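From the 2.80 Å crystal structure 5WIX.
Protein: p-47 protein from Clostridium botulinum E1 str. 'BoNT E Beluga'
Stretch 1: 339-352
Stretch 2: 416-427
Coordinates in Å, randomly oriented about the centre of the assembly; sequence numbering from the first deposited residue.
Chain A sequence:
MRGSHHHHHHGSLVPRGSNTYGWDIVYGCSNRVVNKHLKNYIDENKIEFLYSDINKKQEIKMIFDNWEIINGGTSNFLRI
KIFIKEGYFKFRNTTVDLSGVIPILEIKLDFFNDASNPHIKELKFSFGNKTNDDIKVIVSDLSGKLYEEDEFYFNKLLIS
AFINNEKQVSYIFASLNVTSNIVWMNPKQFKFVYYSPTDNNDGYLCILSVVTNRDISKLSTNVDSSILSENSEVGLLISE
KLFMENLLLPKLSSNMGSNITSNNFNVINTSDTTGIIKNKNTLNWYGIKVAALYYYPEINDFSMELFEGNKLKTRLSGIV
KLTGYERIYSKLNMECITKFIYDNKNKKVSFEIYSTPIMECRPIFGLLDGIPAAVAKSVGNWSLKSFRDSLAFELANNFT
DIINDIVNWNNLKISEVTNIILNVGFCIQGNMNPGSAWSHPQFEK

Stretch 1 (339-352) KFIYDNKNKKVSFE
Stretch 2, residues 416-427: EVTNIILNVGFC

How are the two stretches laid against each other? Stretch 1 is a hairpin, with strands 339-343 and 348-352 joined by a short turn; stretch 2 runs as a strand from 416 to 422, turns, and enters a second strand at 426. Strand 339-343 runs antiparallel to strand 416-422, at 175° between N-to-C directions and 7.8 Å at closest approach. No backbone-to-backbone hydrogen bond joins the stretches; they meet mainly through side chains. The CA atoms of Phe340 and Leu422 lie 6.9 Å apart, those of Tyr342 and Ile420 6.8 Å, and those of Lys347 and Val417 7.5 Å. Within the hairpin, Lys339 N donates to Glu352 O at 2.8 Å and Glu352 N to Lys339 O at 3.1 Å.

What does Phe340 do at the start of the walk? Its phi/psi of -60/146 continues the strand and its CA-to-CB bond points toward stretch 2, while Lys339 points sideways and Ile341 is out of reach. With chi1 t (171°) and chi2 88°, the ring offers one face to Leu422, whose CB sits 3.7 Å from the centroid of the Phe340 ring in a CH-pi contact, 17° off the normal. Leu422 (chi1 t, chi2 p) also brings CD2 to 3.5 Å from Phe340 CB. At the ring edge, Phe340 CZ meets Ile420 CG2 at 3.7 Å. Phe340 CE1 also comes within 4.3 Å of Phe426 CE1.

How does Tyr342 repeat the pattern two residues on? It too points toward stretch 2, with phi/psi -120/134, chi1 t (177°) and chi2 69°. Ile420 (chi1 m, chi2 t) lies over one face: its CB is 3.9 Å from the centroid of the Tyr342 ring, 23° off the normal, and its CG1 is 3.5 Å from Tyr342 CE1. Asn419 points away at CA-to-CB, yet its side chain returns, bringing OD1 to 3.4 Å from Tyr342 CE2.

What holds the turn in place? Asp343, chi1 t, faces no part of stretch 2 and instead accepts at OD1 from Lys345 N (3.2 Å) and at OD2 from Asn346 ND2 (2.6 Å). Lys347, with phi/psi 53/51, chi1 at -33° and chi2 m, extends through chi3 and chi4 both t. Its NZ donates to Val417 O at 3.0 Å and to Asn344 O at 2.9 Å, so one ammonium group ties the turn both to itself and to stretch 2.

How does the returning strand complete the apolar contact? Lys348 points away, but Val349 (phi/psi -96/136, chi1 t) points toward stretch 2 and sets CG2 3.8 Å from Ile420 CG2. The same Val349 CG2 lies at the edge of the Phe426 ring, 4.4 Å from Phe426 CZ. Phe351, sideways with chi1 m and chi2 -105°, reaches in with CE1 4.3 Å from Leu422 CD2.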

# COMPACT_ATOMS: atom_id res chain seq x y z
N LYS A 339 -8.69 20.12 1.68
CA LYS A 339 -8.26 19.23 2.75
C LYS A 339 -8.87 17.83 2.72
O LYS A 339 -10.08 17.68 2.56
CB LYS A 339 -8.56 19.87 4.11
CG LYS A 339 -8.19 19.01 5.31
CD LYS A 339 -8.60 19.67 6.63
CE LYS A 339 -8.09 18.87 7.85
NZ LYS A 339 -8.47 19.46 9.17
N PHE A 340 -8.03 16.81 2.91
CA PHE A 340 -8.49 15.43 3.02
C PHE A 340 -9.44 15.28 4.20
O PHE A 340 -9.28 15.94 5.21
CB PHE A 340 -7.29 14.49 3.19
CG PHE A 340 -7.66 13.08 3.53
CD1 PHE A 340 -7.91 12.15 2.53
CD2 PHE A 340 -7.69 12.65 4.85
CE1 PHE A 340 -8.23 10.84 2.84
CE2 PHE A 340 -8.00 11.34 5.16
CZ PHE A 340 -8.27 10.44 4.16
N ILE A 341 -10.42 14.41 4.05
CA ILE A 341 -11.49 14.24 5.03
C ILE A 341 -11.93 12.79 5.01
O ILE A 341 -12.30 12.26 3.96
CB ILE A 341 -12.72 15.14 4.73
CG1 ILE A 341 -12.48 16.56 5.27
CG2 ILE A 341 -14.00 14.55 5.35
CD1 ILE A 341 -12.29 16.57 6.74
N TYR A 342 -11.89 12.13 6.15
CA TYR A 342 -12.31 10.75 6.13
C TYR A 342 -13.50 10.51 7.03
O TYR A 342 -13.56 10.97 8.17
CB TYR A 342 -11.16 9.84 6.50
CG TYR A 342 -11.57 8.39 6.55
CD1 TYR A 342 -11.91 7.70 5.39
CD2 TYR A 342 -11.62 7.72 7.76
CE1 TYR A 342 -12.28 6.37 5.44
CE2 TYR A 342 -12.00 6.40 7.82
CZ TYR A 342 -12.32 5.73 6.67
OH TYR A 342 -12.69 4.41 6.74
N ASP A 343 -14.46 9.78 6.49
CA ASP A 343 -15.67 9.48 7.22
C ASP A 343 -15.59 8.02 7.59
O ASP A 343 -15.71 7.16 6.72
CB ASP A 343 -16.90 9.80 6.38
CG ASP A 343 -18.17 9.19 6.94
OD1 ASP A 343 -18.28 9.04 8.17
OD2 ASP A 343 -19.07 8.86 6.14
N ASN A 344 -15.35 7.73 8.87
CA ASN A 344 -15.11 6.34 9.24
C ASN A 344 -16.39 5.51 9.18
O ASN A 344 -16.34 4.30 9.03
CB ASN A 344 -14.48 6.25 10.63
CG ASN A 344 -13.74 4.92 10.84
OD1 ASN A 344 -13.05 4.42 9.94
ND2 ASN A 344 -13.88 4.35 12.04
N LYS A 345 -17.55 6.16 9.27
CA LYS A 345 -18.82 5.43 9.25
C LYS A 345 -19.19 4.85 7.87
O LYS A 345 -19.66 3.72 7.78
CB LYS A 345 -19.96 6.33 9.75
CG LYS A 345 -21.31 5.64 9.84
CD LYS A 345 -22.28 6.42 10.71
CE LYS A 345 -23.65 5.73 10.81
NZ LYS A 345 -24.38 5.73 9.50
N ASN A 346 -18.97 5.61 6.80
CA ASN A 346 -19.34 5.11 5.48
C ASN A 346 -18.09 4.91 4.60
O ASN A 346 -18.18 4.60 3.41
CB ASN A 346 -20.35 6.05 4.81
CG ASN A 346 -21.50 6.49 5.74
OD1 ASN A 346 -22.44 5.72 6.00
ND2 ASN A 346 -21.43 7.73 6.21
N LYS A 347 -16.92 5.05 5.21
CA LYS A 347 -15.65 4.83 4.51
C LYS A 347 -15.56 5.67 3.22
O LYS A 347 -15.26 5.15 2.14
CB LYS A 347 -15.45 3.34 4.18
CG LYS A 347 -16.05 2.35 5.20
CD LYS A 347 -15.39 2.46 6.57
CE LYS A 347 -15.98 1.46 7.56
NZ LYS A 347 -15.35 1.58 8.91
N LYS A 348 -15.82 6.97 3.36
CA LYS A 348 -15.75 7.92 2.24
C LYS A 348 -14.55 8.87 2.36
O LYS A 348 -14.34 9.49 3.40
CB LYS A 348 -17.05 8.75 2.17
CG LYS A 348 -18.32 7.95 1.84
CD LYS A 348 -18.16 7.19 0.51
CE LYS A 348 -19.40 6.36 0.18
NZ LYS A 348 -19.31 5.75 -1.19
N VAL A 349 -13.77 9.00 1.29
CA VAL A 349 -12.71 10.01 1.23
C VAL A 349 -13.21 11.28 0.51
O VAL A 349 -13.86 11.22 -0.54
CB VAL A 349 -11.45 9.47 0.54
CG1 VAL A 349 -10.53 10.61 0.09
CG2 VAL A 349 -10.71 8.52 1.48
N SER A 350 -12.88 12.43 1.08
CA SER A 350 -13.56 13.68 0.77
C SER A 350 -12.54 14.79 0.80
O SER A 350 -11.56 14.73 1.53
CB SER A 350 -14.67 13.92 1.81
OG SER A 350 -15.21 15.23 1.75
N PHE A 351 -12.74 15.81 -0.01
CA PHE A 351 -11.93 17.01 0.12
C PHE A 351 -12.82 18.23 0.20
O PHE A 351 -13.72 18.44 -0.63
CB PHE A 351 -10.96 17.16 -1.04
CG PHE A 351 -10.04 16.00 -1.20
CD1 PHE A 351 -8.70 16.09 -0.81
CD2 PHE A 351 -10.49 14.80 -1.74
CE1 PHE A 351 -7.85 15.03 -0.97
CE2 PHE A 351 -9.63 13.72 -1.91
CZ PHE A 351 -8.31 13.84 -1.52
N GLU A 352 -12.58 19.02 1.23
CA GLU A 352 -13.33 20.24 1.41
C GLU A 352 -12.41 21.44 1.30
O GLU A 352 -11.19 21.31 1.24
CB GLU A 352 -14.06 20.22 2.74
CG GLU A 352 -13.19 20.35 3.93
CD GLU A 352 -13.97 20.11 5.20
OE1 GLU A 352 -15.20 19.88 5.08
OE2 GLU A 352 -13.36 20.17 6.30
N GLU A 416 -13.54 -5.49 7.19
CA GLU A 416 -13.81 -4.09 7.47
C GLU A 416 -12.55 -3.24 7.38
O GLU A 416 -11.50 -3.63 7.88
CB GLU A 416 -14.47 -3.92 8.84
N VAL A 417 -12.66 -2.10 6.70
CA VAL A 417 -11.59 -1.11 6.64
C VAL A 417 -11.69 -0.19 7.86
O VAL A 417 -12.73 0.41 8.12
CB VAL A 417 -11.67 -0.27 5.33
CG1 VAL A 417 -10.71 0.91 5.37
CG2 VAL A 417 -11.38 -1.14 4.12
N THR A 418 -10.60 -0.07 8.61
CA THR A 418 -10.67 0.61 9.91
C THR A 418 -10.26 2.08 9.88
O THR A 418 -10.72 2.88 10.69
CB THR A 418 -9.80 -0.10 10.92
OG1 THR A 418 -8.45 -0.18 10.42
CG2 THR A 418 -10.35 -1.49 11.15
N ASN A 419 -9.37 2.43 8.95
CA ASN A 419 -9.02 3.83 8.77
C ASN A 419 -8.32 4.09 7.45
O ASN A 419 -7.72 3.19 6.85
CB ASN A 419 -8.14 4.33 9.91
CG ASN A 419 -8.25 5.84 10.12
OD1 ASN A 419 -9.29 6.43 9.83
ND2 ASN A 419 -7.18 6.45 10.62
N ILE A 420 -8.40 5.34 7.01
CA ILE A 420 -7.71 5.80 5.82
C ILE A 420 -6.94 7.06 6.20
O ILE A 420 -7.48 7.95 6.89
CB ILE A 420 -8.72 6.06 4.67
CG1 ILE A 420 -9.39 4.72 4.31
CG2 ILE A 420 -8.05 6.77 3.50
CD1 ILE A 420 -10.10 4.67 2.99
N ILE A 421 -5.66 7.11 5.82
CA ILE A 421 -4.89 8.28 6.19
C ILE A 421 -4.13 8.81 5.03
O ILE A 421 -3.48 8.08 4.29
CB ILE A 421 -3.87 8.00 7.33
CG1 ILE A 421 -4.56 7.49 8.60
CG2 ILE A 421 -3.10 9.26 7.67
CD1 ILE A 421 -4.57 5.99 8.76
N LEU A 422 -4.22 10.12 4.87
CA LEU A 422 -3.44 10.80 3.86
C LEU A 422 -2.46 11.67 4.58
O LEU A 422 -2.78 12.79 4.97
CB LEU A 422 -4.33 11.64 2.96
CG LEU A 422 -3.60 12.42 1.85
CD1 LEU A 422 -3.10 11.45 0.79
CD2 LEU A 422 -4.53 13.47 1.26
N ASN A 423 -1.26 11.14 4.81
CA ASN A 423 -0.17 11.92 5.34
C ASN A 423 1.01 11.73 4.41
O ASN A 423 1.93 10.96 4.70
CB ASN A 423 0.15 11.49 6.77
CG ASN A 423 1.29 12.29 7.39
OD1 ASN A 423 1.51 13.45 7.04
ND2 ASN A 423 2.02 11.66 8.30
N VAL A 424 0.94 12.43 3.27
CA VAL A 424 1.89 12.33 2.15
C VAL A 424 1.72 11.03 1.38
O VAL A 424 1.59 11.02 0.15
CB VAL A 424 3.36 12.44 2.59
CG1 VAL A 424 4.26 12.43 1.36
CG2 VAL A 424 3.57 13.70 3.41
N GLY A 425 1.74 9.93 2.11
CA GLY A 425 1.40 8.66 1.52
C GLY A 425 -0.08 8.45 1.73
O GLY A 425 -0.73 9.20 2.49
N PHE A 426 -0.64 7.44 1.07
CA PHE A 426 -2.07 7.20 1.18
C PHE A 426 -2.19 5.83 1.75
O PHE A 426 -1.72 4.86 1.14
CB PHE A 426 -2.78 7.30 -0.19
CG PHE A 426 -4.28 7.06 -0.13
CD1 PHE A 426 -5.16 8.10 0.13
CD2 PHE A 426 -4.80 5.79 -0.33
CE1 PHE A 426 -6.53 7.87 0.20
CE2 PHE A 426 -6.17 5.56 -0.27
CZ PHE A 426 -7.03 6.60 -0.01
N CYS A 427 -2.77 5.75 2.95
CA CYS A 427 -2.73 4.54 3.74
C CYS A 427 -4.12 4.04 4.05
O CYS A 427 -4.97 4.79 4.57
CB CYS A 427 -1.96 4.77 5.04
SG CYS A 427 -1.95 3.33 6.18